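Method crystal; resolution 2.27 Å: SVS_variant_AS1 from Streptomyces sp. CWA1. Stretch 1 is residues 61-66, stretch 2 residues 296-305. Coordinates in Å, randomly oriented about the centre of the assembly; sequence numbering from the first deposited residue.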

ATOM      1  N   ALA A  61     -18.406  14.507   8.895  1.00 24.55           N
ATOM      2  CA  ALA A  61     -19.737  15.005   8.487  1.00 26.17           C
ATOM      3  C   ALA A  61     -19.585  16.189   7.520  1.00 25.64           C
ATOM      4  O   ALA A  61     -20.538  16.503   6.767  1.00 26.33           O
ATOM      5  CB  ALA A  61     -20.535  15.370   9.729  1.00 25.53           C
ATOM      6  N   ARG A  62     -18.437  16.858   7.569  1.00 26.09           N
ATOM      7  CA  ARG A  62     -18.039  17.928   6.621  1.00 27.27           C
ATOM      8  C   ARG A  62     -17.462  17.365   5.313  1.00 28.44           C
ATOM      9  O   ARG A  62     -17.493  18.096   4.301  1.00 30.02           O
ATOM     10  CB  ARG A  62     -17.041  18.861   7.293  1.00 28.56           C
ATOM     11  CG  ARG A  62     -17.617  19.560   8.518  1.00 28.33           C
ATOM     12  CD  ARG A  62     -16.464  20.268   9.212  1.00 33.05           C
ATOM     13  NE  ARG A  62     -16.876  20.936  10.426  1.00 32.78           N
ATOM     14  CZ  ARG A  62     -17.461  22.121  10.464  1.00 34.41           C
ATOM     15  NH1 ARG A  62     -17.671  22.795   9.346  1.00 41.10           N
ATOM     16  NH2 ARG A  62     -17.823  22.637  11.620  1.00 37.15           N
ATOM     17  N   PHE A  63     -16.989  16.140   5.310  1.00 27.91           N
ATOM     18  CA  PHE A  63     -16.455  15.520   4.114  1.00 27.13           C
ATOM     19  C   PHE A  63     -17.566  14.929   3.269  1.00 27.45           C
ATOM     20  O   PHE A  63     -17.505  14.970   2.097  1.00 30.45           O
ATOM     21  CB  PHE A  63     -15.471  14.415   4.476  1.00 27.12           C
ATOM     22  CG  PHE A  63     -14.110  14.899   4.791  1.00 25.76           C
ATOM     23  CD1 PHE A  63     -13.911  15.821   5.777  1.00 26.73           C
ATOM     24  CD2 PHE A  63     -13.033  14.447   4.086  1.00 27.69           C
ATOM     25  CE1 PHE A  63     -12.666  16.282   6.063  1.00 27.82           C
ATOM     26  CE2 PHE A  63     -11.779  14.903   4.361  1.00 27.56           C
ATOM     27  CZ  PHE A  63     -11.594  15.815   5.356  1.00 29.15           C
ATOM     28  N   ALA A  64     -18.598  14.417   3.912  1.00 27.38           N
ATOM     29  CA  ALA A  64     -19.710  13.787   3.234  1.00 25.51           C
ATOM     30  C   ALA A  64     -21.025  14.322   3.789  1.00 25.53           C
ATOM     31  O   ALA A  64     -21.766  13.627   4.423  1.00 23.53           O
ATOM     32  CB  ALA A  64     -19.614  12.297   3.414  1.00 25.95           C
ATOM     33  N   PRO A  65     -21.302  15.576   3.525  1.00 25.20           N
ATOM     34  CA  PRO A  65     -22.474  16.181   4.125  1.00 25.60           C
ATOM     35  C   PRO A  65     -23.847  15.794   3.575  1.00 27.12           C
ATOM     36  O   PRO A  65     -24.771  16.266   4.116  1.00 25.17           O
ATOM     37  CB  PRO A  65     -22.193  17.665   4.006  1.00 23.99           C
ATOM     38  CG  PRO A  65     -21.333  17.786   2.823  1.00 26.54           C
ATOM     39  CD  PRO A  65     -20.583  16.510   2.655  1.00 28.27           C
ATOM     40  N   THR A  66     -23.960  14.990   2.529  1.00 23.99           N
ATOM     41  CA  THR A  66     -25.280  14.555   2.005  1.00 27.51           C
ATOM     42  C   THR A  66     -25.355  13.029   1.977  1.00 28.91           C
ATOM     43  O   THR A  66     -26.284  12.509   1.352  1.00 31.44           O
ATOM     44  CB  THR A  66     -25.566  15.210   0.656  1.00 27.81           C
ATOM     45  OG1 THR A  66     -24.671  14.641  -0.297  1.00 30.99           O
ATOM     46  CG2 THR A  66     -25.393  16.710   0.715  1.00 25.45           C
ATOM     47  N   GLN A 296     -16.551  16.599  -5.398  1.00 29.58           N
ATOM     48  CA  GLN A 296     -17.194  17.498  -4.443  1.00 32.98           C
ATOM     49  C   GLN A 296     -16.650  17.197  -3.055  1.00 28.90           C
ATOM     50  O   GLN A 296     -16.368  18.099  -2.267  1.00 24.81           O
ATOM     51  CB  GLN A 296     -18.711  17.311  -4.467  1.00 37.25           C
ATOM     52  CG  GLN A 296     -19.483  18.526  -4.952  1.00 47.26           C
ATOM     53  CD  GLN A 296     -20.926  18.202  -5.287  1.00 55.96           C
ATOM     54  OE1 GLN A 296     -21.231  17.731  -6.382  1.00 52.61           O
ATOM     55  NE2 GLN A 296     -21.823  18.454  -4.340  1.00 49.83           N
ATOM     56  N   GLY A 297     -16.509  15.907  -2.774  1.00 26.70           N
ATOM     57  CA  GLY A 297     -15.960  15.421  -1.497  1.00 26.73           C
ATOM     58  C   GLY A 297     -14.556  15.952  -1.236  1.00 25.00           C
ATOM     59  O   GLY A 297     -14.280  16.423  -0.114  1.00 22.32           O
ATOM     60  N   LEU A 298     -13.674  15.877  -2.226  1.00 24.27           N
ATOM     61  CA  LEU A 298     -12.306  16.449  -2.075  1.00 24.33           C
ATOM     62  C   LEU A 298     -12.442  17.922  -1.657  1.00 24.44           C
ATOM     63  O   LEU A 298     -11.763  18.343  -0.705  1.00 23.08           O
ATOM     64  CB  LEU A 298     -11.532  16.327  -3.384  1.00 23.94           C
ATOM     65  CG  LEU A 298     -11.266  14.922  -3.924  1.00 24.93           C
ATOM     66  CD1 LEU A 298     -10.538  15.031  -5.256  1.00 24.54           C
ATOM     67  CD2 LEU A 298     -10.452  14.065  -2.943  1.00 26.24           C
ATOM     68  N   ARG A 299     -13.307  18.679  -2.336  1.00 23.15           N
ATOM     69  CA  ARG A 299     -13.482  20.122  -2.064  1.00 24.81           C
ATOM     70  C   ARG A 299     -14.005  20.284  -0.634  1.00 26.80           C
ATOM     71  O   ARG A 299     -13.383  21.057   0.128  1.00 25.94           O
ATOM     72  CB  ARG A 299     -14.389  20.754  -3.122  1.00 26.68           C
ATOM     73  CG  ARG A 299     -13.802  20.749  -4.524  1.00 27.08           C
ATOM     74  CD  ARG A 299     -14.805  21.208  -5.569  1.00 27.50           C
ATOM     75  NE  ARG A 299     -15.078  22.620  -5.387  1.00 28.24           N
ATOM     76  CZ  ARG A 299     -14.479  23.630  -6.026  1.00 27.92           C
ATOM     77  NH1 ARG A 299     -13.531  23.403  -6.914  1.00 27.86           N
ATOM     78  NH2 ARG A 299     -14.814  24.874  -5.736  1.00 26.62           N
ATOM     79  N   HIS A 300     -15.076  19.556  -0.279  1.00 26.66           N
ATOM     80  CA  HIS A 300     -15.712  19.590   1.067  1.00 27.38           C
ATOM     81  C   HIS A 300     -14.677  19.216   2.125  1.00 27.27           C
ATOM     82  O   HIS A 300     -14.703  19.821   3.200  1.00 27.22           O
ATOM     83  CB  HIS A 300     -16.921  18.626   1.142  1.00 28.48           C
ATOM     84  CG  HIS A 300     -18.183  19.190   0.597  1.00 27.09           C
ATOM     85  ND1 HIS A 300     -18.587  20.478   0.885  1.00 31.79           N
ATOM     86  CD2 HIS A 300     -19.160  18.646  -0.160  1.00 27.39           C
ATOM     87  CE1 HIS A 300     -19.770  20.709   0.342  1.00 29.33           C
ATOM     88  NE2 HIS A 300     -20.127  19.612  -0.330  1.00 27.43           N
ATOM     89  N   GLY A 301     -13.861  18.196   1.836  1.00 27.10           N
ATOM     90  CA  GLY A 301     -12.773  17.703   2.706  1.00 26.54           C
ATOM     91  C   GLY A 301     -11.727  18.776   2.972  1.00 24.88           C
ATOM     92  O   GLY A 301     -11.470  19.004   4.120  1.00 23.87           O
ATOM     93  N   ILE A 302     -11.167  19.423   1.936  1.00 26.35           N
ATOM     94  CA  ILE A 302     -10.115  20.468   2.087  1.00 26.73           C
ATOM     95  C   ILE A 302     -10.660  21.549   3.026  1.00 28.80           C
ATOM     96  O   ILE A 302     -10.026  21.831   4.039  1.00 29.30           O
ATOM     97  CB  ILE A 302      -9.685  21.071   0.742  1.00 26.07           C
ATOM     98  CG1 ILE A 302      -8.989  20.054  -0.163  1.00 25.05           C
ATOM     99  CG2 ILE A 302      -8.814  22.307   0.956  1.00 25.91           C
ATOM    100  CD1 ILE A 302      -8.810  20.532  -1.590  1.00 22.22           C
ATOM    101  N   ARG A 303     -11.810  22.116   2.683  1.00 30.71           N
ATOM    102  CA  ARG A 303     -12.499  23.170   3.476  1.00 29.63           C
ATOM    103  C   ARG A 303     -12.821  22.671   4.887  1.00 26.12           C
ATOM    104  O   ARG A 303     -12.531  23.389   5.863  1.00 25.93           O
ATOM    105  CB  ARG A 303     -13.806  23.579   2.790  1.00 31.58           C
ATOM    106  CG  ARG A 303     -14.572  24.684   3.510  1.00 32.48           C
ATOM    107  CD  ARG A 303     -13.709  25.850   3.964  1.00 31.36           C
ATOM    108  NE  ARG A 303     -14.603  26.766   4.629  1.00 34.59           N
ATOM    109  CZ  ARG A 303     -14.843  28.020   4.254  1.00 36.88           C
ATOM    110  NH1 ARG A 303     -14.180  28.578   3.252  1.00 41.91           N
ATOM    111  NH2 ARG A 303     -15.727  28.731   4.921  1.00 38.52           N
ATOM    112  N   GLY A 304     -13.425  21.497   4.995  1.00 26.26           N
ATOM    113  CA  GLY A 304     -13.827  20.910   6.289  1.00 27.43           C
ATOM    114  C   GLY A 304     -12.626  20.656   7.182  1.00 31.43           C
ATOM    115  O   GLY A 304     -12.678  20.986   8.396  1.00 33.25           O
ATOM    116  N   ASN A 305     -11.568  20.055   6.637  1.00 30.14           N
ATOM    117  CA  ASN A 305     -10.286  19.936   7.368  1.00 27.67           C
ATOM    118  C   ASN A 305      -9.847  21.302   7.906  1.00 28.18           C
ATOM    119  O   ASN A 305      -9.524  21.405   9.119  1.00 28.78           O
ATOM    120  CB  ASN A 305      -9.193  19.373   6.484  1.00 28.54           C
ATOM    121  CG  ASN A 305      -7.904  19.247   7.251  1.00 26.89           C
ATOM    122  OD1 ASN A 305      -7.771  18.324   8.047  1.00 25.57           O
ATOM    123  ND2 ASN A 305      -6.989  20.176   7.028  1.00 25.00           N
TER

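Residues 296-305 lie within a longer helix, and their backbone is regular: successive i to i+4 hydrogen bonds run from His 300 N to Gln 296 O (2.8 Å) through Gly 301 N to Gly 297 O (2.7 Å) and on to Asn 305 N to Gly 301 O (2.7 Å). The segment 61-66, whose contacting residues are at least 234 positions away in sequence, packs against this helix and has no regular helix or strand. The two backbones come close, with Phe 63 CA 4.5 Å from Gly 301 CA and Arg 62 CA 5.2 Å from Gly 304 CA. At Gly 301 and Gly 304 the approach depends on the absence of a side chain. A CB modelled at Gly 301 would lie 2.8 Å from Phe 63 CE2, and one at Gly 304 would point toward the other segment and lie 2.8 Å from Arg 62 CB; both would clash. Gly 297 is less constrained: its CA is 3.9 Å from Phe 63 O, and a CB modelled there would still be 4.1 Å from that oxygen.

No hydrogen bond links the two segments, and the 332 Å² buried between them, both sides summed, reflects packing. The amides of His 300 through Asn 305 are already committed to helix carbonyls. Arg 62 O rests 3.3 Å from His 300 CB; it also approaches His 300 O to 3.5 Å, but both atoms are acceptors and the pair cannot bond.

Phe 63 contributes the largest covered area, 88 Å². Its CA-to-CB bond points sideways, yet with chi1 at -82° (m) the end of the side chain comes nearer the helix. Gly 301 CA sits over one face of the ring, 3.3 Å from its centroid and only 9° off the normal, a nearly axial CH-pi contact. The absence of a side chain on Gly 301 lets the aromatic ring settle directly against the helix backbone. Farther along, Phe 63 CE1 lies 4.0 Å from Asn 305 N.

A second CH-pi contact reverses the roles, with the helix supplying the ring. The CA-to-CB bond of His 300 points toward the other segment, and Pro 65 CG stands over one face of its imidazole, 3.9 Å from the centroid and 15° off the normal; the closest pair is Pro 65 CG to His 300 CD2 at 3.8 Å. His 300 ND1 is hydrogen-bonded elsewhere in the structure. Arg 62, in an extended m, t, t conformation, passes Gly 304 with its aliphatic portion, CD lying 3.9 Å from Gly 304 O, while its guanidinium finds hydrogen-bonding partners outside these segments.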